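Local coordinates for protein SnoN,Epimerase SnoN (Streptomyces nogalater, PDB 5EP9) that acts as a non-heme iron and 2-oxoglutarate-dependent epimerase in nogalamycin biosynthesis, at residues V46-V51 and A107-Y112; G50-G55 and A159-V164; A147-T152 and D259-T264. All coordinates share one frame; numbering follows the deposited sequence.

Contact 1 of 3, residues V46-V51 and A107-Y112; sequences VHVPGV and AALAEY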
loop_
_atom_site.group_PDB
_atom_site.type_symbol
_atom_site.label_atom_id
_atom_site.label_comp_id
_atom_site.label_asym_id
_atom_site.label_seq_id
_atom_site.Cartn_x
_atom_site.Cartn_y
_atom_site.Cartn_z
ATOM N N VAL A 46 -0.611 -5.319 -10.281
ATOM C CA VAL A 46 -0.268 -4.774 -11.594
ATOM C C VAL A 46 0.699 -3.627 -11.472
ATOM O O VAL A 46 0.650 -2.843 -10.460
ATOM C CB VAL A 46 -1.576 -4.449 -12.342
ATOM C CG1 VAL A 46 -2.171 -3.102 -11.965
ATOM C CG2 VAL A 46 -1.393 -4.556 -13.800
ATOM N N HIS A 47 1.552 -3.497 -12.467
ATOM C CA HIS A 47 2.485 -2.403 -12.585
ATOM C C HIS A 47 1.881 -1.362 -13.516
ATOM O O HIS A 47 1.513 -1.673 -14.634
ATOM C CB HIS A 47 3.824 -2.932 -13.160
ATOM C CG HIS A 47 4.847 -1.890 -13.481
ATOM N ND1 HIS A 47 5.772 -2.046 -14.469
ATOM C CD2 HIS A 47 5.107 -0.682 -12.938
ATOM C CE1 HIS A 47 6.569 -1.010 -14.515
ATOM N NE2 HIS A 47 6.174 -0.163 -13.599
ATOM N N VAL A 48 1.913 -0.106 -13.089
ATOM C CA VAL A 48 1.475 1.031 -13.937
ATOM C C VAL A 48 2.592 2.039 -14.042
ATOM O O VAL A 48 2.854 2.748 -13.085
ATOM C CB VAL A 48 0.197 1.780 -13.403
ATOM C CG1 VAL A 48 -0.266 2.859 -14.377
ATOM C CG2 VAL A 48 -0.944 0.811 -13.206
ATOM N N PRO A 49 3.219 2.123 -15.188
ATOM C CA PRO A 49 4.291 3.158 -15.307
ATOM C C PRO A 49 3.798 4.624 -15.401
ATOM O O PRO A 49 2.734 4.864 -15.872
ATOM C CB PRO A 49 5.010 2.805 -16.592
ATOM C CG PRO A 49 3.996 2.039 -17.398
ATOM C CD PRO A 49 3.057 1.339 -16.426
ATOM N N GLY A 50 4.579 5.544 -14.847
ATOM C CA GLY A 50 4.392 6.979 -15.076
ATOM C C GLY A 50 3.026 7.454 -14.582
ATOM O O GLY A 50 2.346 8.168 -15.213
ATOM N N VAL A 51 2.638 6.972 -13.418
ATOM C CA VAL A 51 1.382 7.414 -12.854
ATOM C C VAL A 51 1.509 8.895 -12.338
ATOM O O VAL A 51 0.553 9.638 -12.372
ATOM C CB VAL A 51 0.883 6.394 -11.851
ATOM C CG1 VAL A 51 1.457 6.594 -10.470
ATOM C CG2 VAL A 51 -0.566 6.503 -11.754
ATOM N N ALA A 107 -6.455 7.247 -7.924
ATOM C CA ALA A 107 -7.763 6.916 -7.347
ATOM C C ALA A 107 -8.613 6.309 -8.397
ATOM O O ALA A 107 -9.331 5.303 -8.153
ATOM C CB ALA A 107 -8.468 8.172 -6.844
ATOM N N ALA A 108 -8.617 6.936 -9.570
ATOM C CA ALA A 108 -9.411 6.380 -10.667
ATOM C C ALA A 108 -8.958 4.916 -11.063
ATOM O O ALA A 108 -9.805 4.086 -11.354
ATOM C CB ALA A 108 -9.444 7.263 -11.880
ATOM N N LEU A 109 -7.657 4.684 -11.098
ATOM C CA LEU A 109 -7.136 3.381 -11.385
ATOM C C LEU A 109 -7.573 2.372 -10.327
ATOM O O LEU A 109 -8.038 1.338 -10.658
ATOM C CB LEU A 109 -5.630 3.409 -11.462
ATOM C CG LEU A 109 -5.160 3.985 -12.775
ATOM C CD1 LEU A 109 -3.675 4.345 -12.686
ATOM C CD2 LEU A 109 -5.357 2.977 -13.911
ATOM N N ALA A 110 -7.413 2.730 -9.070
ATOM C CA ALA A 110 -7.780 1.890 -7.999
ATOM C C ALA A 110 -9.248 1.458 -8.081
ATOM O O ALA A 110 -9.576 0.275 -7.885
ATOM C CB ALA A 110 -7.515 2.534 -6.632
ATOM N N GLU A 111 -10.128 2.412 -8.341
ATOM C CA GLU A 111 -11.520 2.105 -8.388
ATOM C C GLU A 111 -11.839 1.238 -9.579
ATOM O O GLU A 111 -12.697 0.346 -9.438
ATOM C CB GLU A 111 -12.466 3.351 -8.402
ATOM C CG GLU A 111 -12.444 4.100 -7.092
ATOM C CD GLU A 111 -13.645 5.040 -6.885
ATOM O OE1 GLU A 111 -14.276 5.476 -7.876
ATOM O OE2 GLU A 111 -13.899 5.340 -5.702
ATOM N N TYR A 112 -11.226 1.497 -10.720
ATOM C CA TYR A 112 -11.447 0.677 -11.873
ATOM C C TYR A 112 -10.942 -0.775 -11.565
ATOM O O TYR A 112 -11.588 -1.720 -11.844
ATOM C CB TYR A 112 -10.754 1.226 -13.114
ATOM C CG TYR A 112 -11.234 0.575 -14.408
ATOM C CD1 TYR A 112 -12.338 1.056 -15.110
ATOM C CD2 TYR A 112 -10.578 -0.544 -14.916
ATOM C CE1 TYR A 112 -12.768 0.434 -16.284
ATOM C CE2 TYR A 112 -11.003 -1.185 -16.077
ATOM C CZ TYR A 112 -12.082 -0.706 -16.753
ATOM O OH TYR A 112 -12.486 -1.356 -17.893
#
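Leu109 of helix 104-114 meets Val48 and Val51, and all the contact across 46-51 and 107-112 comes from these three apolar side chains. A single methyl, Leu109 CD1, does both jobs. It lies 4.1 Å from Val48 CG1, the two side chains reaching toward each other tip to tip, and 3.9 Å from Val51 CG2, where the side chains instead slide past one another in opposite directions. The torsions account for this. Val48 has CG1 opposite its backbone N (chi1 -175°), which sends that branch out toward the helix. An extended second torsion in the leucine (chi2 165°) carries CD1 outward from the helix to the two valines. One leucine methyl thus touches both the end of the strand and the turn after it.

No hydrogen bond links the two segments; polar groups are dealt with on each side separately. The helix keeps its own backbone bonds, such as Tyr112 N to Ala108 O at 3.0 Å. Past the strand, Gly50 takes a positive phi as the chain turns, and its N bonds to Asp215 OD1.

Both segments belong to the 14-202 part of the fused SnoN chain. Strand 45-48 is an edge strand of the larger antiparallel sheet of the cupin-clan core, where Val48 shares backbone bonds with Cys216 of strand 216-220. Helix 104-114 lies across one face of this sheet at its 45-48 end, reaching Val48 and Phe218, while Leu33 of helix 30-43 also touches Leu109.

Contact 2 of 3, residues G50-G55 and A159-V164; sequences GVLDAG and AWVALV. With AKG (2-oxoglutaric acid), chain E.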
loop_
_atom_site.group_PDB
_atom_site.type_symbol
_atom_site.label_atom_id
_atom_site.label_comp_id
_atom_site.label_asym_id
_atom_site.label_seq_id
_atom_site.Cartn_x
_atom_site.Cartn_y
_atom_site.Cartn_z
ATOM N N GLY A 50 4.579 5.544 -14.847
ATOM C CA GLY A 50 4.392 6.979 -15.076
ATOM C C GLY A 50 3.026 7.454 -14.582
ATOM O O GLY A 50 2.346 8.168 -15.213
ATOM N N VAL A 51 2.638 6.972 -13.418
ATOM C CA VAL A 51 1.382 7.414 -12.854
ATOM C C VAL A 51 1.509 8.895 -12.338
ATOM O O VAL A 51 0.553 9.638 -12.372
ATOM C CB VAL A 51 0.883 6.394 -11.851
ATOM C CG1 VAL A 51 1.457 6.594 -10.470
ATOM C CG2 VAL A 51 -0.566 6.503 -11.754
ATOM N N LEU A 52 2.679 9.254 -11.843
ATOM C CA LEU A 52 3.039 10.606 -11.513
ATOM C C LEU A 52 3.973 11.184 -12.536
ATOM O O LEU A 52 4.849 10.482 -13.073
ATOM C CB LEU A 52 3.774 10.664 -10.173
ATOM C CG LEU A 52 3.039 10.176 -8.939
ATOM C CD1 LEU A 52 3.913 10.334 -7.678
ATOM C CD2 LEU A 52 1.703 10.901 -8.763
ATOM N N ASP A 53 3.773 12.463 -12.854
ATOM C CA ASP A 53 4.716 13.103 -13.756
ATOM C C ASP A 53 5.994 13.490 -12.999
ATOM O O ASP A 53 6.039 13.319 -11.780
ATOM C CB ASP A 53 4.037 14.217 -14.573
ATOM C CG ASP A 53 3.651 15.428 -13.726
ATOM O OD1 ASP A 53 4.335 15.748 -12.728
ATOM O OD2 ASP A 53 2.693 16.100 -14.205
ATOM N N ALA A 54 6.970 14.093 -13.688
ATOM C CA ALA A 54 8.268 14.376 -13.060
ATOM C C ALA A 54 8.127 15.484 -11.937
ATOM O O ALA A 54 8.785 15.379 -10.897
ATOM C CB ALA A 54 9.267 14.852 -14.113
ATOM N N GLY A 55 7.333 16.501 -12.217
ATOM C CA GLY A 55 7.087 17.529 -11.209
ATOM C C GLY A 55 6.421 17.019 -9.921
ATOM O O GLY A 55 6.763 17.428 -8.790
ATOM N N ALA A 159 -1.736 0.839 -3.297
ATOM C CA ALA A 159 -0.926 1.541 -4.300
ATOM C C ALA A 159 0.446 1.893 -3.740
ATOM O O ALA A 159 0.543 2.605 -2.748
ATOM C CB ALA A 159 -1.604 2.815 -4.730
ATOM N N TRP A 160 1.504 1.345 -4.342
ATOM C CA TRP A 160 2.866 1.563 -3.877
ATOM C C TRP A 160 3.538 2.399 -4.949
ATOM O O TRP A 160 3.696 1.955 -6.087
ATOM C CB TRP A 160 3.565 0.221 -3.708
ATOM C CG TRP A 160 4.854 0.109 -2.928
ATOM C CD1 TRP A 160 4.995 -0.426 -1.681
ATOM C CD2 TRP A 160 6.157 0.420 -3.387
ATOM N NE1 TRP A 160 6.310 -0.455 -1.334
ATOM C CE2 TRP A 160 7.043 0.136 -2.325
ATOM C CE3 TRP A 160 6.654 1.088 -4.533
ATOM C CZ2 TRP A 160 8.397 0.321 -2.420
ATOM C CZ3 TRP A 160 8.059 1.303 -4.638
ATOM C CH2 TRP A 160 8.906 0.891 -3.585
ATOM N N VAL A 161 3.875 3.623 -4.581
ATOM C CA VAL A 161 4.326 4.623 -5.590
ATOM C C VAL A 161 5.806 4.863 -5.380
ATOM O O VAL A 161 6.209 5.293 -4.265
ATOM C CB VAL A 161 3.530 5.950 -5.433
ATOM C CG1 VAL A 161 3.967 6.986 -6.411
ATOM C CG2 VAL A 161 2.070 5.670 -5.591
ATOM N N ALA A 162 6.592 4.646 -6.409
ATOM C CA ALA A 162 8.001 4.895 -6.320
ATOM C C ALA A 162 8.300 6.420 -6.461
ATOM O O ALA A 162 7.886 7.003 -7.429
ATOM C CB ALA A 162 8.747 4.183 -7.402
ATOM N N LEU A 163 8.984 6.986 -5.461
ATOM C CA LEU A 163 9.395 8.366 -5.506
ATOM C C LEU A 163 10.843 8.547 -5.990
ATOM O O LEU A 163 11.263 9.657 -6.236
ATOM C CB LEU A 163 9.159 9.049 -4.158
ATOM C CG LEU A 163 7.682 9.073 -3.704
ATOM C CD1 LEU A 163 7.599 9.678 -2.353
ATOM C CD2 LEU A 163 6.867 9.858 -4.680
ATOM N N VAL A 164 11.577 7.435 -6.127
ATOM C CA VAL A 164 12.865 7.386 -6.769
ATOM C C VAL A 164 12.893 6.128 -7.608
ATOM O O VAL A 164 12.005 5.306 -7.536
ATOM C CB VAL A 164 14.012 7.265 -5.739
ATOM C CG1 VAL A 164 14.081 8.539 -4.850
ATOM C CG2 VAL A 164 13.848 6.043 -4.877
HETATM C C1 AKG E . 2.834 -3.228 1.253
HETATM O O1 AKG E . 1.781 -3.866 1.513
HETATM O O2 AKG E . 2.821 -2.149 0.611
HETATM C C2 AKG E . 4.148 -3.778 1.661
HETATM O O5 AKG E . 4.183 -4.861 2.280
HETATM C C3 AKG E . 5.407 -2.954 1.305
HETATM C C4 AKG E . 6.752 -3.626 1.566
HETATM C C5 AKG E . 7.978 -2.802 1.245
HETATM O O3 AKG E . 7.841 -1.684 0.716
HETATM O O4 AKG E . 9.127 -3.238 1.561
#
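Leu52 lays its CD1 methyl on Val161 CG1 at 3.6 Å, the two side chains crossing at about a right angle. Leu52 CD1 also lies 4.2 Å from Leu163 CD2, and one leucine branch thereby touches Val161 of strand 157-162 and Leu163 just beyond its end. With CG1 opposite its backbone N (chi1 179°), Val161 presents that methyl to the leucine.

Trp160, whose side chain leaves the opposite face of the strand from Val161, reaches 2-oxoglutarate. Trp160 NE1 donates to AKG O3, on the C5 carboxylate, at 2.8 Å and a fairly straight 161°. Arg236 NH1, Thr139 OG1 and Ser240 OG also hydrogen-bond the ligand. A phenylalanine in place of Trp160 has no ring N-H and would probably leave this carboxylate oxygen short of a donor, and the ligand less firmly held at that end.

Both segments lie in the 14-202 part of the fused chain, and the strand belongs to the larger sheet of what is consistent with the double-stranded beta-helix of PhyH-type enzymes. Apolar contacts to the turn before helix 54-70 set no direction, whereas Trp160 gives an anionic ligand a directional N-H; the strand's two faces thus divide packing from ligand binding.

Contact 3 of 3, residues A147-T152 and D259-T264; sequences AFPFST and DDLPGT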
loop_
_atom_site.group_PDB
_atom_site.type_symbol
_atom_site.label_atom_id
_atom_site.label_comp_id
_atom_site.label_asym_id
_atom_site.label_seq_id
_atom_site.Cartn_x
_atom_site.Cartn_y
_atom_site.Cartn_z
ATOM N N ALA A 147 -3.995 -7.891 8.621
ATOM C CA ALA A 147 -3.665 -6.780 9.460
ATOM C C ALA A 147 -4.619 -5.563 9.338
ATOM O O ALA A 147 -4.391 -4.517 9.976
ATOM C CB ALA A 147 -2.242 -6.335 9.115
ATOM N N PHE A 148 -5.597 -5.682 8.445
ATOM C CA PHE A 148 -6.587 -4.605 8.169
ATOM C C PHE A 148 -7.816 -4.770 9.095
ATOM O O PHE A 148 -8.529 -5.775 9.024
ATOM C CB PHE A 148 -7.021 -4.593 6.705
ATOM C CG PHE A 148 -5.945 -4.224 5.721
ATOM C CD1 PHE A 148 -4.823 -3.461 6.087
ATOM C CD2 PHE A 148 -6.046 -4.614 4.414
ATOM C CE1 PHE A 148 -3.858 -3.080 5.167
ATOM C CE2 PHE A 148 -5.110 -4.225 3.512
ATOM C CZ PHE A 148 -4.022 -3.460 3.883
ATOM N N PRO A 149 -8.015 -3.837 10.035
ATOM C CA PRO A 149 -9.139 -3.898 10.913
ATOM C C PRO A 149 -10.451 -3.349 10.300
ATOM O O PRO A 149 -11.144 -2.518 10.889
ATOM C CB PRO A 149 -8.687 -3.002 12.085
ATOM C CG PRO A 149 -8.022 -1.868 11.363
ATOM C CD PRO A 149 -7.289 -2.559 10.220
ATOM N N PHE A 150 -10.821 -3.886 9.150
ATOM C CA PHE A 150 -12.120 -3.572 8.593
ATOM C C PHE A 150 -12.698 -4.797 7.862
ATOM O O PHE A 150 -11.990 -5.718 7.439
ATOM C CB PHE A 150 -12.054 -2.310 7.735
ATOM C CG PHE A 150 -10.935 -2.271 6.719
ATOM C CD1 PHE A 150 -11.133 -2.833 5.476
ATOM C CD2 PHE A 150 -9.747 -1.632 6.976
ATOM C CE1 PHE A 150 -10.173 -2.798 4.496
ATOM C CE2 PHE A 150 -8.768 -1.610 6.030
ATOM C CZ PHE A 150 -8.968 -2.185 4.787
ATOM N N SER A 151 -13.985 -4.709 7.662
ATOM C CA SER A 151 -14.852 -5.801 7.200
ATOM C C SER A 151 -14.523 -6.278 5.801
ATOM O O SER A 151 -14.664 -7.424 5.512
ATOM C CB SER A 151 -16.355 -5.327 7.299
ATOM O OG SER A 151 -16.576 -4.165 6.492
ATOM N N THR A 152 -14.004 -5.382 4.955
ATOM C CA THR A 152 -13.700 -5.712 3.556
ATOM C C THR A 152 -12.212 -5.880 3.281
ATOM O O THR A 152 -11.741 -5.681 2.198
ATOM C CB THR A 152 -14.269 -4.644 2.633
ATOM O OG1 THR A 152 -13.723 -3.374 2.998
ATOM C CG2 THR A 152 -15.796 -4.596 2.764
ATOM N N ASP A 259 -5.442 -2.220 15.632
ATOM C CA ASP A 259 -6.850 -1.835 15.861
ATOM C C ASP A 259 -7.041 -0.372 16.216
ATOM O O ASP A 259 -8.112 0.146 16.059
ATOM C CB ASP A 259 -7.458 -2.767 16.905
ATOM C CG ASP A 259 -7.566 -4.201 16.383
ATOM O OD1 ASP A 259 -7.313 -4.420 15.177
ATOM O OD2 ASP A 259 -7.914 -5.099 17.143
ATOM N N ASP A 260 -5.982 0.255 16.706
ATOM C CA ASP A 260 -6.010 1.628 17.264
ATOM C C ASP A 260 -5.801 2.598 16.133
ATOM O O ASP A 260 -4.735 2.688 15.607
ATOM C CB ASP A 260 -4.908 1.784 18.302
ATOM C CG ASP A 260 -4.874 3.135 18.942
ATOM O OD1 ASP A 260 -5.939 3.663 19.330
ATOM O OD2 ASP A 260 -3.749 3.678 19.120
ATOM N N LEU A 261 -6.859 3.212 15.670
ATOM C CA LEU A 261 -6.793 4.028 14.467
ATOM C C LEU A 261 -6.721 5.460 14.973
ATOM O O LEU A 261 -7.653 5.952 15.618
ATOM C CB LEU A 261 -8.012 3.851 13.601
ATOM C CG LEU A 261 -8.260 2.444 13.132
ATOM C CD1 LEU A 261 -9.483 2.385 12.214
ATOM C CD2 LEU A 261 -7.037 1.906 12.423
ATOM N N PRO A 262 -5.627 6.162 14.659
ATOM C CA PRO A 262 -5.560 7.570 15.058
ATOM C C PRO A 262 -6.510 8.435 14.213
ATOM O O PRO A 262 -6.933 8.060 13.113
ATOM C CB PRO A 262 -4.115 7.949 14.762
ATOM C CG PRO A 262 -3.716 7.035 13.701
ATOM C CD PRO A 262 -4.436 5.734 13.909
ATOM N N GLY A 263 -6.869 9.559 14.808
ATOM C CA GLY A 263 -7.709 10.593 14.174
ATOM C C GLY A 263 -9.170 10.209 14.034
ATOM O O GLY A 263 -9.824 10.664 13.107
ATOM N N THR A 264 -9.659 9.341 14.918
ATOM C CA THR A 264 -11.032 8.797 14.847
ATOM C C THR A 264 -11.833 9.112 16.071
ATOM O O THR A 264 -12.761 8.386 16.354
ATOM C CB THR A 264 -11.074 7.255 14.654
ATOM O OG1 THR A 264 -10.342 6.579 15.694
ATOM C CG2 THR A 264 -10.463 6.853 13.316
#
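Pro149 carries one side of this contact, and its ring can be followed atom by atom as it meets Asp259 and Leu261. CB, the first atom, lies 3.7 Å from Asp259 OD1. This is only a van der Waals approach of a carbon to an oxygen; the polar partner of OD1 is Thr253 OG1, and OD2 of the same carboxylate takes the N-H of Gly254. The next atom of Pro149, CG, reaches Leu261 CD2 at 4.0 Å, the two side chains crossing obliquely. Leu261 has CG opposite its carbonyl carbon (chi1 -59°), and with CD1 extended (chi2 -178°) the other branch, CD2, is the one that comes nearest the ring. No hydrogen bond joins the segments.

The ring stands at the centre of an inverse gamma turn, with a weak bond of 3.0 Å from Phe150 N to Phe148 O. Within the turn Phe148 CB rests 3.5 Å above one face of the Phe150 ring, offset toward its rim. On the other segment, Asp260 is where the chain leaves helix 256-259. Leu261 O receives Thr264 OG1 at 2.8 Å, the donor tilted 27° from the carbonyl plane, a bond that closes the turn through Gly263.

Segment 147-152 comes from the 14-202 part of the fused chain and segment 259-264 from the 203-305 part; the contact therefore joins two parts of an engineered chain and need not reflect a natural pairing. Pro149 and Leu261 both touch Phe121 of strand 118-128, which also meets Phe150 edge to face. The 147-152 loop, between strands 139-142 and 157-162, packs over strands 118-128 and 236-245 of the cupin-clan core's larger sheet and against the chain leaving helix 256-259.

How the contacts relate
Contacts 1 and 2 are buried, overlap at Gly50 and Val51, and reach the same large sheet: the first from the edge strand 45-48, the second at the inner strand 157-162. Contact 3 is only partly buried, joins two loops on the opposite side of the chain's centre, and lies about 24 and 26 Å from the others, centre to centre. The chemistry follows the place. Contact 1 is wholly apolar, contact 2 adds a ligand bond on the far side of its strand, and contact 3 mixes a methyl contact with a carboxylate whose bonds go elsewhere. Only contact 3 spans both parts of the fusion.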